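PDB 1ZEL: hypothetical protein Rv2827c from Mycobacterium tuberculosis, which is of unknown function but probably binds DNA through a winged-helix region and also carries a domain related to the AbiEi antitoxin C-terminal domain. Local coordinates for residues 103-108 with 179-184; 111-116 with 172-177; 124-129 with 142-147; 185-190 with 217-222. All coordinates share one frame; numbering follows the deposited sequence.

How the contacts relate
Following the chain from the N terminus, 103-108 opens contact 1, 111-116 opens contact 2 and 124-129 opens contact 3. They close in reverse order. Segment 142-147 closes contact 3, then 172-177 closes contact 2, and 179-184 closes contact 1, so the three loops nest. Contact 4 follows in series, from 185-190 to 217-222. Contact 3 pairs the central strand 124-127 of a three-stranded sheet with the outermost 142-145. Contact 1 sets the approach to helix 183-192 against the outermost strand on the other side, 103-104. Contact 2 packs the end of helix 106-113 on a loop. Contact 4 joins helices 183-192 and 216-223. Contacts 1 and 4 each touch all the others; contacts 2 and 3 do not touch.

Contact 1: 103-108 with 179-184; sequences MLAGAS and PALGPE. With FMT (formic acid), chain F.
Leu104 and Ala180 form a single beta bridge. The backbone of Leu104 makes both of its bonds. Leu104 N gives its hydrogen to Pro179 O at 2.9 Å, and Leu104 O accepts from Leu181 N, also at 2.9 Å. The second bond is nearly straight, with 167° at the hydrogen. The side chains of the bridged pair also meet, Leu104 CB lying 3.8 Å from Ala180 CB.

Met103 runs alongside this bridge. Its CB stands 4.0 Å from Pro179 O and is almost as near to Leu181 CD2. CG meets Pro179 CB at 4.1 Å, the two side chains slanting across each other. SD meets Leu181 CD2 at 4.0 Å, the two side chains crossing at about a right angle. The chain then bends at chi3 (75°), which sets CE beside the backbone, 3.5 Å from Ala180 O. Each methyl of Leu181 has a neighbour: CD2 meets Met103, and CD1 lies 3.7 Å from Ala105 CB.

At the far end, Ser108 OG is hydrogen-bonded to a formic acid molecule probably left from crystallisation, which Tyr87 and Gln119 also hold. Met103 and Ala105 make backbone bonds to Trp127 and Pro125 of strand 124-127, on the other edge of this short strand. Gln189 bonds to Gly106 N.

Gly182 follows directly as the N-cap residue of helix 183-192. The arrangement is a one-residue beta bridge along the outermost strand 103-104 of a small mixed sheet, formed by an extended segment just before it turns into a helix. Both segments lie within the AbiEi antitoxin C-terminal family region.

Contact 2: 111-116 with 172-177; sequences WHLGYL and VAWATG
His112 and Ala175 make a CH-pi contact. Ala175 CA lies over one face of the imidazole, 4.0 Å from the ring centroid and 18° off the ring normal. The opposite face carries Trp111 CD1 over its centre, so the ring is held between two carbons.

The other contacts are van der Waals. Leu113 CD2 packs obliquely on Trp174, 3.5 Å from Trp174 CZ3. His112 CB touches the same indole atom, Trp174 CZ3, at 3.6 Å. Trp174 CG, between the backbone N and the carbonyl carbon (chi1 71°), starts the indole on its way to this helix end. Ala175 CB lies over the centre of one indole face. Thr176 CG2 approaches His112 CE1 at 3.9 Å, the two side chains crossing at about a right angle.

Both backbones are turning here. Helix 106-113 ends in a Schellman motif, with Gly114 at positive phi. Opposite it, Ala173 to Thr176 form a type I beta turn, closed by Thr176 N to Ala173 O at 2.9 Å.

Two polar side-chain atoms have partners. His112 NE2 is hydrogen-bonded to Tyr87 OH. Thr176 OG1 donates to Ala175 O at 2.6 Å and is also hydrogen-bonded to Arg91.

Contact 3: 124-129 with 142-147; sequences IPIWLP and VSVVRI. With FMT (formic acid), chain E.
Strands 124-127 and 142-145 run parallel in four bridged pairs, from Ile124 with Val142 to Trp127 with Val145, their axes 4.5 Å apart at closest and 30° from each other in direction. Three backbone bonds lace them: Ser143 N to Ile124 O, Ile126 N to Ser143 O and Val145 N to Ile126 O. A weak fourth joins Leu128 N to Val145 O.

At the C-terminal end of the pair, side chains add to the backbone bonds. With CG anti to the backbone N (chi1 168°), the indole of Trp127 extends toward Ile147, and Trp127 NE1 donates to Ile147 O at 2.8 Å. The bond is straight, and the acceptor lies close to the indole plane. Pro129 N sits over one face of this indole. Nearer the strand, Trp127 CB touches Val145 CG1 at 4.0 Å.

Leu128 and Arg146 lie side by side. Leu128 CB is over one guanidinium face, 3.5 Å from Arg146 NH1. A formic acid molecule, probably from the crystallisation liquor, meets the guanidinium edge with both oxygens. Arg146 NE holds its O2 at 2.8 Å, and Arg146 NH2 its O1 at 3.0 Å. Arg146 NH1 bonds to Lys132 O.

Strand 103-104 pairs with 124-127, leaving 142-145 outermost in the sheet. Leu90 of helix 88-96 packs on Ile124, Ile126 and Val142. Gln189 of helix 183-192 touches Val145 on the other face.

Contact 4: 185-190 with 217-222; sequences ALLVQI and ERLERL
Val188 reaches across to both Leu219 and Leu222 with its two methyls. CG1 is anti to the backbone N (chi1 173°) and lies 3.7 Å from the backbone oxygen Leu222 O. CG2 touches both leucines. It is 3.9 Å from Leu219 CD2, and equally 3.9 Å from Leu222 CB. The orientations differ: Val188 and Leu219 slide past each other in opposite directions, while Val188 and Leu222 are set slantwise.

Leu219 CD2 has a second neighbour in Leu187 CD2, 4.0 Å away. These two leucines meet at about a right angle, methyl against methyl. Leu222 CD1 meets the earlier turn of the other helix, 3.6 Å from Ala185 N and 4.0 Å from Ala185 CB. The contacts between side chains are all apolar.

The segments of helices 183-192 and 216-223 cross at -43°, their axes 9.5 Å apart at closest. This is plain helix-helix packing within the AbiEi-related domain. Leu222 O, next to the Val188 methyl, accepts hydrogen bonds from Trp149 NE1 and Arg226 NH1.

Other helices close round the pair. Leu157 of helix 154-157 packs on Ala185 and Leu222. From helix 228-240, Ala234 and Leu237 touch Leu187, and Leu238 touches Leu219. Further along helix 183-192, Ile190 packs on Trp200 and Leu203 of helix 200-203.

Contact 1: 103-108 with 179-184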
loop_
_atom_site.group_PDB
_atom_site.type_symbol
_atom_site.label_atom_id
_atom_site.label_comp_id
_atom_site.label_asym_id
_atom_site.label_seq_id
_atom_site.Cartn_x
_atom_site.Cartn_y
_atom_site.Cartn_z
ATOM N N MET A 103 -4.247 -5.286 0.264
ATOM C CA MET A 103 -3.581 -4.783 -0.911
ATOM C C MET A 103 -2.986 -3.419 -0.594
ATOM O O MET A 103 -3.621 -2.627 0.093
ATOM C CB MET A 103 -4.582 -4.670 -2.070
ATOM C CG MET A 103 -5.251 -5.985 -2.395
ATOM S SD MET A 103 -6.430 -5.958 -3.764
ATOM C CE MET A 103 -5.337 -5.864 -5.160
ATOM N N LEU A 104 -1.773 -3.144 -1.088
ATOM C CA LEU A 104 -1.222 -1.803 -1.027
ATOM C C LEU A 104 -2.217 -0.847 -1.676
ATOM O O LEU A 104 -2.801 -1.165 -2.724
ATOM C CB LEU A 104 0.136 -1.740 -1.734
ATOM C CG LEU A 104 1.295 -2.468 -1.059
ATOM C CD1 LEU A 104 2.563 -2.430 -1.921
ATOM C CD2 LEU A 104 1.556 -1.912 0.335
ATOM N N ALA A 105 -2.452 0.300 -1.038
ATOM C CA ALA A 105 -3.459 1.249 -1.527
ATOM C C ALA A 105 -2.909 2.659 -1.578
ATOM O O ALA A 105 -1.703 2.874 -1.393
ATOM C CB ALA A 105 -4.738 1.191 -0.669
ATOM N N GLY A 106 -3.793 3.618 -1.840
ATOM C CA GLY A 106 -3.469 5.041 -1.717
ATOM C C GLY A 106 -2.114 5.388 -2.276
ATOM O O GLY A 106 -1.803 4.985 -3.393
ATOM N N ALA A 107 -1.295 6.079 -1.473
ATOM C CA ALA A 107 0.021 6.556 -1.899
ATOM C C ALA A 107 1.006 5.459 -2.326
ATOM O O ALA A 107 1.826 5.685 -3.225
ATOM C CB ALA A 107 0.649 7.427 -0.809
ATOM N N SER A 108 0.932 4.280 -1.707
ATOM C CA SER A 108 1.851 3.210 -2.105
ATOM C C SER A 108 1.534 2.669 -3.481
ATOM O O SER A 108 2.443 2.466 -4.284
ATOM C CB SER A 108 1.877 2.074 -1.072
ATOM O OG SER A 108 2.540 2.542 0.105
ATOM N N PRO A 179 0.517 -7.590 -3.257
ATOM C CA PRO A 179 -0.716 -7.229 -3.974
ATOM C C PRO A 179 -0.937 -5.729 -3.812
ATOM O O PRO A 179 -0.646 -5.185 -2.741
ATOM C CB PRO A 179 -1.810 -7.981 -3.217
ATOM C CG PRO A 179 -1.128 -8.959 -2.367
ATOM C CD PRO A 179 0.238 -8.439 -2.083
ATOM N N ALA A 180 -1.372 -5.060 -4.885
ATOM C CA ALA A 180 -1.564 -3.616 -4.867
ATOM C C ALA A 180 -2.724 -3.245 -5.783
ATOM O O ALA A 180 -2.987 -3.916 -6.806
ATOM C CB ALA A 180 -0.273 -2.890 -5.299
ATOM N N LEU A 181 -3.418 -2.173 -5.407
ATOM C CA LEU A 181 -4.533 -1.662 -6.178
ATOM C C LEU A 181 -4.021 -1.179 -7.526
ATOM O O LEU A 181 -2.911 -0.630 -7.614
ATOM C CB LEU A 181 -5.175 -0.460 -5.470
ATOM C CG LEU A 181 -5.905 -0.722 -4.147
ATOM C CD1 LEU A 181 -6.670 0.543 -3.730
ATOM C CD2 LEU A 181 -6.808 -1.955 -4.212
ATOM N N GLY A 182 -4.822 -1.393 -8.556
ATOM C CA GLY A 182 -4.534 -0.823 -9.850
ATOM C C GLY A 182 -5.038 0.614 -9.925
ATOM O O GLY A 182 -5.558 1.150 -8.944
ATOM N N PRO A 183 -4.879 1.253 -11.097
ATOM C CA PRO A 183 -5.243 2.661 -11.215
ATOM C C PRO A 183 -6.735 2.892 -11.015
ATOM O O PRO A 183 -7.109 3.890 -10.422
ATOM C CB PRO A 183 -4.837 3.031 -12.643
ATOM C CG PRO A 183 -4.692 1.752 -13.372
ATOM C CD PRO A 183 -4.296 0.719 -12.337
ATOM N N GLU A 184 -7.576 1.987 -11.513
ATOM C CA GLU A 184 -9.007 2.153 -11.319
ATOM C C GLU A 184 -9.381 2.128 -9.851
ATOM O O GLU A 184 -10.095 3.005 -9.376
ATOM C CB GLU A 184 -9.804 1.111 -12.113
ATOM C CG GLU A 184 -9.608 1.282 -13.619
ATOM C CD GLU A 184 -8.573 0.327 -14.188
ATOM O OE1 GLU A 184 -7.784 -0.220 -13.395
ATOM O OE2 GLU A 184 -8.557 0.123 -15.423
HETATM C C FMT F . 6.187 3.047 -0.006
HETATM O O1 FMT F . 7.274 2.841 -0.560
HETATM O O2 FMT F . 5.089 2.761 -0.508
#

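Contact 2: 111-116 with 172-177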
loop_
_atom_site.group_PDB
_atom_site.type_symbol
_atom_site.label_atom_id
_atom_site.label_comp_id
_atom_site.label_asym_id
_atom_site.label_seq_id
_atom_site.Cartn_x
_atom_site.Cartn_y
_atom_site.Cartn_z
ATOM N N TRP A 111 2.462 5.290 -6.030
ATOM C CA TRP A 111 3.908 5.410 -6.179
ATOM C C TRP A 111 4.425 4.377 -7.173
ATOM O O TRP A 111 5.123 4.708 -8.120
ATOM C CB TRP A 111 4.585 5.277 -4.798
ATOM C CG TRP A 111 6.064 4.976 -4.819
ATOM C CD1 TRP A 111 6.678 3.840 -4.368
ATOM C CD2 TRP A 111 7.117 5.836 -5.293
ATOM N NE1 TRP A 111 8.036 3.936 -4.530
ATOM C CE2 TRP A 111 8.333 5.150 -5.091
ATOM C CE3 TRP A 111 7.146 7.118 -5.848
ATOM C CZ2 TRP A 111 9.564 5.686 -5.447
ATOM C CZ3 TRP A 111 8.380 7.653 -6.221
ATOM C CH2 TRP A 111 9.569 6.933 -6.013
ATOM N N HIS A 112 4.043 3.120 -6.983
ATOM C CA HIS A 112 4.531 2.058 -7.850
ATOM C C HIS A 112 3.906 2.079 -9.248
ATOM O O HIS A 112 4.536 1.612 -10.194
ATOM C CB HIS A 112 4.362 0.696 -7.174
ATOM C CG HIS A 112 5.216 0.522 -5.950
ATOM N ND1 HIS A 112 6.598 0.517 -6.001
ATOM C CD2 HIS A 112 4.886 0.328 -4.649
ATOM C CE1 HIS A 112 7.081 0.355 -4.779
ATOM N NE2 HIS A 112 6.062 0.235 -3.940
ATOM N N LEU A 113 2.697 2.630 -9.367
ATOM C CA LEU A 113 2.023 2.807 -10.653
ATOM C C LEU A 113 2.617 4.006 -11.391
ATOM O O LEU A 113 2.443 4.150 -12.614
ATOM C CB LEU A 113 0.513 3.026 -10.457
ATOM C CG LEU A 113 -0.373 1.829 -10.093
ATOM C CD1 LEU A 113 -1.829 2.262 -9.796
ATOM C CD2 LEU A 113 -0.313 0.757 -11.194
ATOM N N GLY A 114 3.335 4.848 -10.655
ATOM C CA GLY A 114 4.129 5.921 -11.286
ATOM C C GLY A 114 3.518 7.305 -11.270
ATOM O O GLY A 114 3.990 8.196 -11.986
ATOM N N TYR A 115 2.530 7.520 -10.396
ATOM C CA TYR A 115 1.806 8.794 -10.381
ATOM C C TYR A 115 2.318 9.797 -9.349
ATOM O O TYR A 115 1.703 10.852 -9.168
ATOM C CB TYR A 115 0.291 8.556 -10.222
ATOM C CG TYR A 115 -0.259 7.516 -11.176
ATOM C CD1 TYR A 115 -1.057 6.462 -10.724
ATOM C CD2 TYR A 115 0.064 7.552 -12.509
ATOM C CE1 TYR A 115 -1.530 5.506 -11.604
ATOM C CE2 TYR A 115 -0.409 6.582 -13.399
ATOM C CZ TYR A 115 -1.196 5.574 -12.938
ATOM O OH TYR A 115 -1.652 4.611 -13.798
ATOM N N LEU A 116 3.442 9.510 -8.693
ATOM C CA LEU A 116 3.931 10.406 -7.652
ATOM C C LEU A 116 5.357 10.828 -7.896
ATOM O O LEU A 116 6.216 10.005 -8.235
ATOM C CB LEU A 116 3.812 9.778 -6.242
ATOM C CG LEU A 116 2.446 9.420 -5.654
ATOM C CD1 LEU A 116 2.591 8.813 -4.285
ATOM C CD2 LEU A 116 1.535 10.638 -5.558
ATOM N N VAL A 172 4.564 -9.324 -11.813
ATOM C CA VAL A 172 4.497 -9.786 -10.432
ATOM C C VAL A 172 5.179 -8.864 -9.433
ATOM O O VAL A 172 4.681 -8.700 -8.317
ATOM C CB VAL A 172 5.043 -11.234 -10.307
ATOM C CG1 VAL A 172 5.147 -11.663 -8.829
ATOM C CG2 VAL A 172 4.144 -12.178 -11.110
ATOM N N ALA A 173 6.272 -8.213 -9.822
ATOM C CA ALA A 173 7.082 -7.468 -8.831
ATOM C C ALA A 173 7.013 -5.941 -8.889
ATOM O O ALA A 173 7.820 -5.222 -8.219
ATOM C CB ALA A 173 8.505 -7.919 -8.935
ATOM N N TRP A 174 6.052 -5.423 -9.651
ATOM C CA TRP A 174 5.912 -3.967 -9.818
ATOM C C TRP A 174 5.674 -3.214 -8.492
ATOM O O TRP A 174 6.076 -2.060 -8.375
ATOM C CB TRP A 174 4.830 -3.637 -10.869
ATOM C CG TRP A 174 3.450 -3.924 -10.385
ATOM C CD1 TRP A 174 2.790 -5.127 -10.395
ATOM C CD2 TRP A 174 2.579 -2.991 -9.761
ATOM N NE1 TRP A 174 1.548 -4.986 -9.814
ATOM C CE2 TRP A 174 1.397 -3.680 -9.418
ATOM C CE3 TRP A 174 2.689 -1.640 -9.439
ATOM C CZ2 TRP A 174 0.331 -3.053 -8.770
ATOM C CZ3 TRP A 174 1.611 -1.006 -8.823
ATOM C CH2 TRP A 174 0.451 -1.722 -8.484
ATOM N N ALA A 175 5.025 -3.864 -7.515
ATOM C CA ALA A 175 4.853 -3.295 -6.149
ATOM C C ALA A 175 5.668 -4.107 -5.125
ATOM O O ALA A 175 5.218 -4.348 -3.974
ATOM C CB ALA A 175 3.355 -3.225 -5.740
ATOM N N THR A 176 6.855 -4.538 -5.576
ATOM C CA THR A 176 7.865 -5.278 -4.806
ATOM C C THR A 176 7.400 -6.656 -4.376
ATOM O O THR A 176 7.936 -7.226 -3.410
ATOM C CB THR A 176 8.327 -4.519 -3.544
ATOM O OG1 THR A 176 7.315 -4.646 -2.529
ATOM C CG2 THR A 176 8.599 -3.057 -3.835
ATOM N N GLY A 177 6.380 -7.173 -5.055
ATOM C CA GLY A 177 5.911 -8.512 -4.779
ATOM C C GLY A 177 4.638 -8.611 -3.967
ATOM O O GLY A 177 4.130 -9.707 -3.774
#

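Contact 3: 124-129 with 142-147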
loop_
_atom_site.group_PDB
_atom_site.type_symbol
_atom_site.label_atom_id
_atom_site.label_comp_id
_atom_site.label_asym_id
_atom_site.label_seq_id
_atom_site.Cartn_x
_atom_site.Cartn_y
_atom_site.Cartn_z
ATOM N N ILE A 124 2.091 2.614 6.070
ATOM C CA ILE A 124 1.802 2.006 4.758
ATOM C C ILE A 124 0.307 1.944 4.543
ATOM O O ILE A 124 -0.404 1.264 5.293
ATOM C CB ILE A 124 2.395 0.577 4.637
ATOM C CG1 ILE A 124 3.905 0.592 4.947
ATOM C CG2 ILE A 124 2.076 -0.002 3.216
ATOM C CD1 ILE A 124 4.395 -0.597 5.824
ATOM N N PRO A 125 -0.194 2.640 3.513
ATOM C CA PRO A 125 -1.614 2.581 3.193
ATOM C C PRO A 125 -2.002 1.259 2.528
ATOM O O PRO A 125 -1.424 0.866 1.495
ATOM C CB PRO A 125 -1.800 3.756 2.230
ATOM C CG PRO A 125 -0.476 3.841 1.532
ATOM C CD PRO A 125 0.549 3.510 2.577
ATOM N N ILE A 126 -2.960 0.568 3.133
ATOM C CA ILE A 126 -3.503 -0.660 2.554
ATOM C C ILE A 126 -5.012 -0.630 2.490
ATOM O O ILE A 126 -5.656 0.146 3.183
ATOM C CB ILE A 126 -3.073 -1.942 3.350
ATOM C CG1 ILE A 126 -3.598 -1.891 4.796
ATOM C CG2 ILE A 126 -1.553 -2.127 3.331
ATOM C CD1 ILE A 126 -3.382 -3.212 5.544
ATOM N N TRP A 127 -5.571 -1.497 1.660
ATOM C CA TRP A 127 -6.999 -1.751 1.650
ATOM C C TRP A 127 -7.173 -3.126 2.252
ATOM O O TRP A 127 -6.362 -4.020 1.979
ATOM C CB TRP A 127 -7.545 -1.731 0.199
ATOM C CG TRP A 127 -8.980 -2.284 0.145
ATOM C CD1 TRP A 127 -10.130 -1.627 0.490
ATOM C CD2 TRP A 127 -9.367 -3.632 -0.168
ATOM N NE1 TRP A 127 -11.223 -2.483 0.372
ATOM C CE2 TRP A 127 -10.773 -3.715 -0.023
ATOM C CE3 TRP A 127 -8.660 -4.774 -0.565
ATOM C CZ2 TRP A 127 -11.481 -4.896 -0.274
ATOM C CZ3 TRP A 127 -9.360 -5.941 -0.805
ATOM C CH2 TRP A 127 -10.758 -5.997 -0.662
ATOM N N LEU A 128 -8.201 -3.286 3.096
ATOM C CA LEU A 128 -8.589 -4.590 3.626
ATOM C C LEU A 128 -10.076 -4.806 3.407
ATOM O O LEU A 128 -10.849 -3.879 3.594
ATOM C CB LEU A 128 -8.338 -4.645 5.148
ATOM C CG LEU A 128 -6.966 -5.101 5.650
ATOM C CD1 LEU A 128 -6.895 -4.929 7.181
ATOM C CD2 LEU A 128 -6.700 -6.528 5.253
ATOM N N PRO A 129 -10.487 -6.032 3.048
ATOM C CA PRO A 129 -11.919 -6.282 2.959
ATOM C C PRO A 129 -12.613 -6.161 4.332
ATOM O O PRO A 129 -11.961 -6.325 5.371
ATOM C CB PRO A 129 -12.000 -7.713 2.441
ATOM C CG PRO A 129 -10.710 -8.289 2.610
ATOM C CD PRO A 129 -9.692 -7.222 2.703
ATOM N N VAL A 142 0.645 0.765 9.566
ATOM C CA VAL A 142 -0.236 0.690 8.415
ATOM C C VAL A 142 -1.455 1.605 8.628
ATOM O O VAL A 142 -1.884 1.797 9.753
ATOM C CB VAL A 142 -0.662 -0.796 8.183
ATOM C CG1 VAL A 142 -1.637 -0.918 7.072
ATOM C CG2 VAL A 142 0.551 -1.675 7.891
ATOM N N SER A 143 -2.000 2.174 7.557
ATOM C CA SER A 143 -3.275 2.865 7.674
ATOM C C SER A 143 -4.225 2.118 6.754
ATOM O O SER A 143 -3.848 1.749 5.646
ATOM C CB SER A 143 -3.150 4.329 7.271
ATOM O OG SER A 143 -2.883 4.420 5.898
ATOM N N VAL A 144 -5.438 1.841 7.223
ATOM C CA VAL A 144 -6.335 0.964 6.490
ATOM C C VAL A 144 -7.468 1.768 5.870
ATOM O O VAL A 144 -8.078 2.577 6.545
ATOM C CB VAL A 144 -6.934 -0.140 7.409
ATOM C CG1 VAL A 144 -7.809 -1.071 6.585
ATOM C CG2 VAL A 144 -5.820 -0.941 8.124
ATOM N N VAL A 145 -7.726 1.560 4.578
ATOM C CA VAL A 145 -8.882 2.157 3.943
ATOM C C VAL A 145 -9.871 1.024 3.755
ATOM O O VAL A 145 -9.491 -0.105 3.438
ATOM C CB VAL A 145 -8.521 2.923 2.627
ATOM C CG1 VAL A 145 -8.147 1.972 1.508
ATOM C CG2 VAL A 145 -9.695 3.820 2.202
ATOM N N ARG A 146 -11.134 1.301 4.034
ATOM C CA ARG A 146 -12.108 0.233 4.187
ATOM C C ARG A 146 -13.343 0.417 3.305
ATOM O O ARG A 146 -14.467 0.511 3.805
ATOM C CB ARG A 146 -12.534 0.133 5.653
ATOM C CG ARG A 146 -11.473 -0.437 6.567
ATOM C CD ARG A 146 -11.711 -1.901 6.847
ATOM N NE ARG A 146 -10.946 -2.336 8.015
ATOM C CZ ARG A 146 -10.630 -3.602 8.248
ATOM N NH1 ARG A 146 -11.036 -4.529 7.396
ATOM N NH2 ARG A 146 -9.901 -3.933 9.312
ATOM N N ILE A 147 -13.131 0.444 2.002
ATOM C CA ILE A 147 -14.220 0.520 1.033
ATOM C C ILE A 147 -14.713 -0.903 0.815
ATOM O O ILE A 147 -13.898 -1.796 0.576
ATOM C CB ILE A 147 -13.687 1.166 -0.255
ATOM C CG1 ILE A 147 -13.223 2.590 0.068
ATOM C CG2 ILE A 147 -14.727 1.145 -1.397
ATOM C CD1 ILE A 147 -12.524 3.260 -1.051
HETATM C C FMT E . -8.681 -0.951 10.577
HETATM O O1 FMT E . -8.636 -1.973 11.274
HETATM O O2 FMT E . -9.625 -0.641 9.832
#

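Contact 4: 185-190 with 217-222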
loop_
_atom_site.group_PDB
_atom_site.type_symbol
_atom_site.label_atom_id
_atom_site.label_comp_id
_atom_site.label_asym_id
_atom_site.label_seq_id
_atom_site.Cartn_x
_atom_site.Cartn_y
_atom_site.Cartn_z
ATOM N N ALA A 185 -8.862 1.154 -9.114
ATOM C CA ALA A 185 -9.215 1.053 -7.698
ATOM C C ALA A 185 -8.614 2.212 -6.917
ATOM O O ALA A 185 -9.232 2.722 -5.980
ATOM C CB ALA A 185 -8.815 -0.301 -7.118
ATOM N N LEU A 186 -7.424 2.647 -7.324
ATOM C CA LEU A 186 -6.819 3.824 -6.720
ATOM C C LEU A 186 -7.698 5.053 -6.932
ATOM O O LEU A 186 -7.998 5.776 -5.979
ATOM C CB LEU A 186 -5.434 4.077 -7.309
ATOM C CG LEU A 186 -4.796 5.401 -6.895
ATOM C CD1 LEU A 186 -4.505 5.483 -5.376
ATOM C CD2 LEU A 186 -3.565 5.566 -7.711
ATOM N N LEU A 187 -8.143 5.266 -8.167
ATOM C CA LEU A 187 -8.908 6.461 -8.475
ATOM C C LEU A 187 -10.217 6.406 -7.688
ATOM O O LEU A 187 -10.658 7.412 -7.110
ATOM C CB LEU A 187 -9.185 6.563 -9.978
ATOM C CG LEU A 187 -9.760 7.882 -10.501
ATOM C CD1 LEU A 187 -9.292 8.145 -11.945
ATOM C CD2 LEU A 187 -11.319 7.847 -10.408
ATOM N N VAL A 188 -10.860 5.244 -7.675
ATOM C CA VAL A 188 -12.122 5.133 -6.935
ATOM C C VAL A 188 -11.898 5.342 -5.433
ATOM O O VAL A 188 -12.713 5.966 -4.758
ATOM C CB VAL A 188 -12.855 3.829 -7.228
ATOM C CG1 VAL A 188 -14.066 3.690 -6.312
ATOM C CG2 VAL A 188 -13.293 3.821 -8.722
ATOM N N GLN A 189 -10.776 4.855 -4.927
ATOM C CA GLN A 189 -10.469 5.026 -3.511
ATOM C C GLN A 189 -10.398 6.503 -3.164
ATOM O O GLN A 189 -11.033 6.966 -2.219
ATOM C CB GLN A 189 -9.128 4.375 -3.157
ATOM C CG GLN A 189 -8.775 4.556 -1.670
ATOM C CD GLN A 189 -7.301 4.450 -1.397
ATOM O OE1 GLN A 189 -6.601 3.689 -2.045
ATOM N NE2 GLN A 189 -6.818 5.206 -0.416
ATOM N N ILE A 190 -9.604 7.248 -3.930
ATOM C CA ILE A 190 -9.354 8.632 -3.560
ATOM C C ILE A 190 -10.573 9.544 -3.877
ATOM O O ILE A 190 -10.745 10.591 -3.253
ATOM C CB ILE A 190 -8.050 9.115 -4.218
ATOM C CG1 ILE A 190 -8.208 9.192 -5.730
ATOM C CG2 ILE A 190 -6.915 8.105 -3.925
ATOM C CD1 ILE A 190 -6.968 9.790 -6.431
ATOM N N GLU A 217 -15.037 0.878 -17.847
ATOM C CA GLU A 217 -15.864 -0.231 -17.352
ATOM C C GLU A 217 -15.424 -0.661 -15.955
ATOM O O GLU A 217 -16.260 -0.948 -15.103
ATOM C CB GLU A 217 -15.854 -1.448 -18.273
ATOM C CG GLU A 217 -16.741 -2.574 -17.695
ATOM C CD GLU A 217 -16.771 -3.862 -18.521
ATOM O OE1 GLU A 217 -16.670 -3.783 -19.768
ATOM O OE2 GLU A 217 -16.907 -4.949 -17.914
ATOM N N ARG A 218 -14.119 -0.744 -15.734
ATOM C CA ARG A 218 -13.617 -1.112 -14.395
ATOM C C ARG A 218 -13.956 -0.044 -13.388
ATOM O O ARG A 218 -14.355 -0.357 -12.274
ATOM C CB ARG A 218 -12.119 -1.339 -14.413
ATOM C CG ARG A 218 -11.772 -2.620 -15.095
ATOM C CD ARG A 218 -10.287 -2.737 -15.306
ATOM N NE ARG A 218 -9.590 -3.108 -14.080
ATOM C CZ ARG A 218 -9.502 -4.347 -13.609
ATOM N NH1 ARG A 218 -8.830 -4.572 -12.501
ATOM N NH2 ARG A 218 -10.068 -5.352 -14.245
ATOM N N LEU A 219 -13.815 1.225 -13.774
ATOM C CA LEU A 219 -14.201 2.332 -12.890
ATOM C C LEU A 219 -15.651 2.174 -12.440
ATOM O O LEU A 219 -15.976 2.267 -11.250
ATOM C CB LEU A 219 -14.023 3.679 -13.604
ATOM C CG LEU A 219 -12.567 4.165 -13.698
ATOM C CD1 LEU A 219 -12.525 5.467 -14.497
ATOM C CD2 LEU A 219 -11.934 4.375 -12.304
ATOM N N GLU A 220 -16.519 1.894 -13.403
ATOM C CA GLU A 220 -17.916 1.810 -13.140
ATOM C C GLU A 220 -18.235 0.660 -12.171
ATOM O O GLU A 220 -19.090 0.796 -11.288
ATOM C CB GLU A 220 -18.634 1.640 -14.477
ATOM C CG GLU A 220 -20.121 1.455 -14.367
ATOM C CD GLU A 220 -20.763 1.202 -15.713
ATOM O OE1 GLU A 220 -20.046 1.192 -16.746
ATOM O OE2 GLU A 220 -21.993 1.011 -15.725
ATOM N N ARG A 221 -17.559 -0.470 -12.336
ATOM C CA ARG A 221 -17.867 -1.641 -11.511
ATOM C C ARG A 221 -17.331 -1.411 -10.092
ATOM O O ARG A 221 -17.944 -1.816 -9.115
ATOM C CB ARG A 221 -17.295 -2.910 -12.129
ATOM C CG ARG A 221 -18.001 -3.320 -13.433
ATOM C CD ARG A 221 -17.402 -4.616 -13.951
ATOM N NE ARG A 221 -17.529 -5.696 -12.971
ATOM C CZ ARG A 221 -16.627 -6.657 -12.789
ATOM N NH1 ARG A 221 -15.518 -6.676 -13.520
ATOM N NH2 ARG A 221 -16.826 -7.590 -11.864
ATOM N N LEU A 222 -16.202 -0.729 -9.997
ATOM C CA LEU A 222 -15.629 -0.359 -8.691
ATOM C C LEU A 222 -16.393 0.764 -7.969
ATOM O O LEU A 222 -16.341 0.847 -6.750
ATOM C CB LEU A 222 -14.165 0.005 -8.840
ATOM C CG LEU A 222 -13.231 -1.191 -9.110
ATOM C CD1 LEU A 222 -11.917 -0.721 -9.606
ATOM C CD2 LEU A 222 -13.004 -1.983 -7.853
#